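Local structure of beta-1,4-exocellulase (Thermobifida fusca, 4B4H) at residues P74-V80 against N126-I132; L171-E176 against S212-Y218. The protein probably hydrolyses glycosidic bonds of cellulose as an exo-acting cellobiohydrolase, here represented by its family 6 glycoside hydrolase catalytic domain. The contacts are given in a common frame with arbitrary orientation. Numbering follows the deposited sequence.

Interaction 1: residues P74-V80 against N126-I132; sequences PLTIQVV and NLRIVAI
Strands 75-80 and 127-132 run parallel, their axes 4.6 Å apart at closest approach and inclined at -25°. The register is unshifted, with CA-CA spacings from 4.2 Å at P74-N126 to 5.2 Å at L75-L127 and I77-I129, and 4.6 Å at V80-I132. Each of L75, I77 and V79 bonds through its N and O to two residues flanking its partner. Thus L75 N donates to N126 O (2.8 Å) and R128 N to L75 O (2.7 Å); I77 N to R128 O and V130 N to I77 O (both 3.0 Å); V79 N to V130 O (2.9 Å) and I132 N to V79 O (2.8 Å). One sheet face carries L75, I77 and V79 with L127, I129 and A131; I77 CG2 lies 4.2 Å from I129 CG1. Helix 59-70 covers L75 and I77 here. On the other face T76 CG2 meets V130 CG2 at 3.7 Å, and V80 CG1 meets I132 CG2 at 4.2 Å. R128 (chi1 m) lays one guanidinium face over P74, CZ to CB 3.4 Å; its NH1 and T76 OG1 hydrogen-bond to P6 O, and NH1 also to E8 O. In-register parallel strands joined through helix 103-121 form a beta-alpha-beta unit of the distorted alpha/beta barrel of family 6.

Interaction 2: residues L171-E176 against S212-Y218; sequences LRKLGE and SGSTVDY
L171 to G175 belong to the C-terminal part of helix 162-175, and S212 to Y218 form a loop ending in a 3-10 turn at 216-218. L171 directs its CB toward the loop, 3.4 Å from S214 OG and 4.3 Å from Y218 CB; S214 OG itself hydrogen-bonds to A209 O. R172 lies beside S214 (CA-CA 4.9 Å). With chi1 and chi2 t and chi3 p, its side chain reaches back to S212 O, which accepts from NE (2.8 Å) and NH2 (3.1 Å) near the guanidinium plane. That carbonyl is presented by a bend with positive phi at S212 (56°) and G213 (94°). The contact thus packs the C-terminal part of helix 162-175 against the loop that joins helix 198-209 to strand 221-224 in the alpha/beta barrel. R172 CA also sits over one face of the Y218 ring, 4.0 Å from CD2. At G175 the backbones come together (CA-CA 4.7 Å to Y218): an ideal CB there would lie 2.7 Å from Y218 CB, a clash, whereas with glycine G175 C packs 3.7 Å from Y218 CD1. Finally, E176 and Y218 share a water, which donates to E176 OE2 (2.9 Å) and lies 2.7 Å from Y218 OH.

Overall arrangement
The chain completes interaction 1 before opening interaction 2, and strand 180-185 comes between them: it pairs with strand 127-133 on one edge and with strand 221-224 on the other. The centres are about 17 Å apart, yet the contacts touch through A131 CB and L174 CD1 at 4.2 Å, which places helix 162-175 against the helix-facing side of the strand pair. Interaction 1 points toward the catalytic end: V80 approaches W39, a predicted substrate-binding residue, to about 4 Å side chain to side chain, and the predicted catalytic D88 and D136 follow the two strands. The centre of interaction 2 lies about 21 Å from the centre of the chain, that of interaction 1 about 16 Å.

Interaction 1: residues P74-V80 against N126-I132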
loop_
_atom_site.group_PDB
_atom_site.type_symbol
_atom_site.label_atom_id
_atom_site.label_comp_id
_atom_site.label_asym_id
_atom_site.label_seq_id
_atom_site.Cartn_x
_atom_site.Cartn_y
_atom_site.Cartn_z
ATOM N N PRO A 74 -8.368 -18.894 -15.466
ATOM C CA PRO A 74 -7.451 -18.149 -14.589
ATOM C C PRO A 74 -8.154 -17.196 -13.611
ATOM O O PRO A 74 -9.085 -16.502 -13.993
ATOM C CB PRO A 74 -6.565 -17.382 -15.576
ATOM C CG PRO A 74 -6.574 -18.224 -16.818
ATOM C CD PRO A 74 -7.966 -18.790 -16.887
ATOM N N LEU A 75 -7.714 -17.195 -12.350
ATOM C CA LEU A 75 -8.214 -16.280 -11.325
ATOM C C LEU A 75 -7.059 -15.824 -10.440
ATOM O O LEU A 75 -6.113 -16.585 -10.225
ATOM C CB LEU A 75 -9.332 -16.926 -10.481
ATOM C CG LEU A 75 -9.994 -16.009 -9.429
ATOM C CD1 LEU A 75 -11.501 -16.214 -9.330
ATOM C CD2 LEU A 75 -9.344 -16.187 -8.059
ATOM N N THR A 76 -7.191 -14.608 -9.897
ATOM C CA THR A 76 -6.127 -13.911 -9.204
ATOM C C THR A 76 -6.611 -13.421 -7.844
ATOM O O THR A 76 -7.610 -12.698 -7.739
ATOM C CB THR A 76 -5.620 -12.758 -10.084
ATOM O OG1 THR A 76 -5.159 -13.314 -11.314
ATOM C CG2 THR A 76 -4.472 -11.998 -9.422
ATOM N N ILE A 77 -5.900 -13.867 -6.808
ATOM C CA ILE A 77 -6.132 -13.468 -5.410
ATOM C C ILE A 77 -4.891 -12.746 -4.892
ATOM O O ILE A 77 -3.758 -13.187 -5.112
ATOM C CB ILE A 77 -6.474 -14.666 -4.474
ATOM C CG1 ILE A 77 -6.773 -14.184 -3.044
ATOM C CG2 ILE A 77 -5.342 -15.695 -4.457
ATOM C CD1 ILE A 77 -7.313 -15.236 -2.094
ATOM N N GLN A 78 -5.125 -11.672 -4.181
ATOM C CA GLN A 78 -4.025 -10.912 -3.668
ATOM C C GLN A 78 -3.873 -11.184 -2.162
ATOM O O GLN A 78 -4.764 -11.200 -1.509
ATOM C CB GLN A 78 -4.253 -9.414 -3.915
ATOM C CG GLN A 78 -4.425 -8.982 -5.348
ATOM C CD GLN A 78 -5.021 -7.618 -5.435
ATOM O OE1 GLN A 78 -6.180 -7.456 -5.515
ATOM N NE2 GLN A 78 -4.194 -6.653 -5.414
ATOM N N VAL A 79 -2.675 -11.475 -1.744
ATOM C CA VAL A 79 -2.385 -11.791 -0.348
ATOM C C VAL A 79 -1.320 -10.807 0.139
ATOM O O VAL A 79 -0.265 -10.697 -0.472
ATOM C CB VAL A 79 -1.852 -13.247 -0.210
ATOM C CG1 VAL A 79 -1.320 -13.493 1.196
ATOM C CG2 VAL A 79 -2.920 -14.293 -0.527
ATOM N N VAL A 80 -1.575 -10.114 1.252
ATOM C CA VAL A 80 -0.589 -9.151 1.774
ATOM C C VAL A 80 0.244 -9.831 2.845
ATOM O O VAL A 80 -0.311 -10.366 3.792
ATOM C CB VAL A 80 -1.253 -7.891 2.372
ATOM C CG1 VAL A 80 -0.201 -6.821 2.569
ATOM C CG2 VAL A 80 -2.332 -7.350 1.436
ATOM N N ASN A 126 -4.404 -22.592 -12.961
ATOM C CA ASN A 126 -5.080 -21.348 -13.299
ATOM C C ASN A 126 -5.315 -20.410 -12.112
ATOM O O ASN A 126 -5.993 -19.400 -12.258
ATOM C CB ASN A 126 -6.384 -21.629 -14.076
ATOM C CG ASN A 126 -6.159 -21.764 -15.584
ATOM O OD1 ASN A 126 -5.193 -21.230 -16.135
ATOM N ND2 ASN A 126 -7.069 -22.462 -16.261
ATOM N N LEU A 127 -4.769 -20.745 -10.938
ATOM C CA LEU A 127 -4.797 -19.825 -9.803
ATOM C C LEU A 127 -3.519 -19.000 -9.772
ATOM O O LEU A 127 -2.419 -19.548 -9.817
ATOM C CB LEU A 127 -4.968 -20.564 -8.472
ATOM C CG LEU A 127 -5.055 -19.692 -7.215
ATOM C CD1 LEU A 127 -6.289 -18.810 -7.233
ATOM C CD2 LEU A 127 -5.000 -20.564 -5.976
ATOM N N ARG A 128 -3.673 -17.683 -9.680
ATOM C CA ARG A 128 -2.527 -16.782 -9.612
ATOM C C ARG A 128 -2.580 -16.115 -8.249
ATOM O O ARG A 128 -3.600 -15.516 -7.888
ATOM C CB ARG A 128 -2.605 -15.766 -10.757
ATOM C CG ARG A 128 -2.305 -16.367 -12.124
ATOM C CD ARG A 128 -3.259 -15.813 -13.154
ATOM N NE ARG A 128 -3.149 -16.504 -14.436
ATOM C CZ ARG A 128 -3.446 -15.937 -15.601
ATOM N NH1 ARG A 128 -3.847 -14.666 -15.638
ATOM N NH2 ARG A 128 -3.341 -16.628 -16.728
ATOM N N ILE A 129 -1.515 -16.284 -7.461
ATOM C CA ILE A 129 -1.439 -15.656 -6.155
ATOM C C ILE A 129 -0.470 -14.499 -6.303
ATOM O O ILE A 129 0.708 -14.715 -6.523
ATOM C CB ILE A 129 -0.920 -16.630 -5.076
ATOM C CG1 ILE A 129 -1.796 -17.888 -5.010
ATOM C CG2 ILE A 129 -0.871 -15.973 -3.699
ATOM C CD1 ILE A 129 -1.321 -18.915 -4.000
ATOM N N VAL A 130 -0.994 -13.278 -6.212
ATOM C CA VAL A 130 -0.173 -12.073 -6.206
ATOM C C VAL A 130 0.061 -11.755 -4.730
ATOM O O VAL A 130 -0.901 -11.596 -3.993
ATOM C CB VAL A 130 -0.902 -10.900 -6.896
ATOM C CG1 VAL A 130 -0.163 -9.595 -6.667
ATOM C CG2 VAL A 130 -1.051 -11.166 -8.382
ATOM N N ALA A 131 1.338 -11.754 -4.316
ATOM C CA ALA A 131 1.733 -11.519 -2.928
ATOM C C ALA A 131 2.339 -10.131 -2.809
ATOM O O ALA A 131 3.298 -9.788 -3.528
ATOM C CB ALA A 131 2.737 -12.575 -2.490
ATOM N N ILE A 132 1.742 -9.316 -1.938
ATOM C CA ILE A 132 2.258 -7.973 -1.671
ATOM C C ILE A 132 3.262 -8.046 -0.519
ATOM O O ILE A 132 2.900 -8.386 0.591
ATOM C CB ILE A 132 1.116 -6.952 -1.417
ATOM C CG1 ILE A 132 0.297 -6.729 -2.705
ATOM C CG2 ILE A 132 1.658 -5.609 -0.957
ATOM C CD1 ILE A 132 -1.016 -7.443 -2.710
#

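Interaction 2: residues L171-E176 against S212-Y218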
loop_
_atom_site.group_PDB
_atom_site.type_symbol
_atom_site.label_atom_id
_atom_site.label_comp_id
_atom_site.label_asym_id
_atom_site.label_seq_id
_atom_site.Cartn_x
_atom_site.Cartn_y
_atom_site.Cartn_z
ATOM N N LEU A 171 10.798 -13.286 -0.452
ATOM C CA LEU A 171 10.911 -13.324 -1.898
ATOM C C LEU A 171 11.340 -14.705 -2.342
ATOM O O LEU A 171 10.770 -15.260 -3.268
ATOM C CB LEU A 171 11.895 -12.283 -2.393
ATOM C CG LEU A 171 11.329 -10.867 -2.341
ATOM C CD1 LEU A 171 12.465 -9.887 -2.568
ATOM C CD2 LEU A 171 10.264 -10.704 -3.423
ATOM N N ARG A 172 12.339 -15.281 -1.679
ATOM C CA ARG A 172 12.787 -16.599 -2.097
ATOM C C ARG A 172 11.747 -17.691 -1.840
ATOM O O ARG A 172 11.498 -18.542 -2.698
ATOM C CB ARG A 172 14.102 -16.986 -1.420
ATOM C CG ARG A 172 14.481 -18.442 -1.697
ATOM C CD ARG A 172 15.952 -18.751 -1.435
ATOM N NE ARG A 172 16.332 -18.488 -0.041
ATOM C CZ ARG A 172 16.160 -19.322 0.979
ATOM N NH1 ARG A 172 15.614 -20.540 0.818
ATOM N NH2 ARG A 172 16.561 -18.918 2.194
ATOM N N LYS A 173 11.192 -17.708 -0.634
ATOM C CA LYS A 173 10.282 -18.778 -0.234
ATOM C C LYS A 173 9.014 -18.771 -1.070
ATOM O O LYS A 173 8.542 -19.822 -1.518
ATOM C CB LYS A 173 9.938 -18.673 1.259
ATOM C CG LYS A 173 11.025 -19.097 2.254
ATOM C CD LYS A 173 11.577 -20.506 2.067
ATOM C CE LYS A 173 10.576 -21.604 2.394
ATOM N NZ LYS A 173 11.240 -22.938 2.432
ATOM N N LEU A 174 8.464 -17.585 -1.287
ATOM C CA LEU A 174 7.238 -17.463 -2.050
ATOM C C LEU A 174 7.580 -17.470 -3.534
ATOM O O LEU A 174 6.855 -18.044 -4.328
ATOM C CB LEU A 174 6.460 -16.207 -1.650
ATOM C CG LEU A 174 6.128 -16.044 -0.160
ATOM C CD1 LEU A 174 5.170 -14.877 0.044
ATOM C CD2 LEU A 174 5.554 -17.325 0.441
ATOM N N GLY A 175 8.708 -16.859 -3.892
ATOM C CA GLY A 175 9.137 -16.809 -5.300
ATOM C C GLY A 175 9.446 -18.151 -5.935
ATOM O O GLY A 175 9.332 -18.296 -7.158
ATOM N N GLU A 176 9.874 -19.128 -5.142
ATOM C CA GLU A 176 10.081 -20.477 -5.697
ATOM C C GLU A 176 8.761 -21.083 -6.221
ATOM O O GLU A 176 8.761 -21.808 -7.236
ATOM C CB GLU A 176 10.756 -21.392 -4.672
ATOM C CG GLU A 176 12.231 -21.070 -4.490
ATOM C CD GLU A 176 12.824 -21.625 -3.205
ATOM O OE1 GLU A 176 12.101 -22.274 -2.436
ATOM O OE2 GLU A 176 14.030 -21.407 -2.965
ATOM N N SER A 212 19.324 -13.051 1.581
ATOM C CA SER A 212 18.746 -14.326 2.053
ATOM C C SER A 212 18.568 -15.394 0.976
ATOM O O SER A 212 17.685 -16.262 1.095
ATOM C CB SER A 212 17.402 -14.087 2.745
ATOM O OG SER A 212 17.517 -13.130 3.774
ATOM N N GLY A 213 19.386 -15.323 -0.066
ATOM C CA GLY A 213 19.324 -16.295 -1.154
ATOM C C GLY A 213 18.456 -15.880 -2.323
ATOM O O GLY A 213 18.409 -16.575 -3.322
ATOM N N SER A 214 17.755 -14.758 -2.193
ATOM C CA SER A 214 16.896 -14.254 -3.268
ATOM C C SER A 214 17.705 -13.700 -4.460
ATOM O O SER A 214 18.912 -13.412 -4.339
ATOM C CB SER A 214 15.918 -13.216 -2.717
ATOM O OG SER A 214 15.014 -12.724 -3.706
ATOM N N THR A 215 17.059 -13.633 -5.626
ATOM C CA THR A 215 17.592 -12.909 -6.785
ATOM C C THR A 215 16.463 -12.037 -7.307
ATOM O O THR A 215 15.314 -12.197 -6.879
ATOM C CB THR A 215 18.093 -13.810 -7.939
ATOM O OG1 THR A 215 16.976 -14.390 -8.619
ATOM C CG2 THR A 215 19.042 -14.908 -7.451
ATOM N N VAL A 216 16.781 -11.114 -8.214
ATOM C CA VAL A 216 15.751 -10.294 -8.895
ATOM C C VAL A 216 14.721 -11.151 -9.622
ATOM O O VAL A 216 13.605 -10.715 -9.859
ATOM C CB VAL A 216 16.367 -9.237 -9.853
ATOM C CG1 VAL A 216 17.300 -8.298 -9.090
ATOM C CG2 VAL A 216 17.071 -9.892 -11.049
ATOM N N ASP A 217 15.097 -12.381 -9.958
ATOM C CA ASP A 217 14.196 -13.329 -10.613
ATOM C C ASP A 217 13.025 -13.802 -9.728
ATOM O O ASP A 217 12.113 -14.489 -10.208
ATOM C CB ASP A 217 15.012 -14.503 -11.161
ATOM C CG ASP A 217 15.853 -14.110 -12.388
ATOM O OD1 ASP A 217 15.289 -13.555 -13.348
ATOM O OD2 ASP A 217 17.078 -14.353 -12.408
ATOM N N TYR A 218 13.047 -13.433 -8.439
ATOM C CA TYR A 218 11.906 -13.683 -7.546
ATOM C C TYR A 218 11.008 -12.452 -7.355
ATOM O O TYR A 218 10.047 -12.489 -6.580
ATOM C CB TYR A 218 12.377 -14.213 -6.186
ATOM C CG TYR A 218 13.156 -15.498 -6.283
ATOM C CD1 TYR A 218 12.670 -16.594 -7.007
ATOM C CD2 TYR A 218 14.390 -15.610 -5.663
ATOM C CE1 TYR A 218 13.405 -17.765 -7.090
ATOM C CE2 TYR A 218 15.133 -16.773 -5.740
ATOM C CZ TYR A 218 14.637 -17.848 -6.453
ATOM O OH TYR A 218 15.397 -18.987 -6.529
HETATM O O HOH W 1 16.390 -20.461 -4.456
#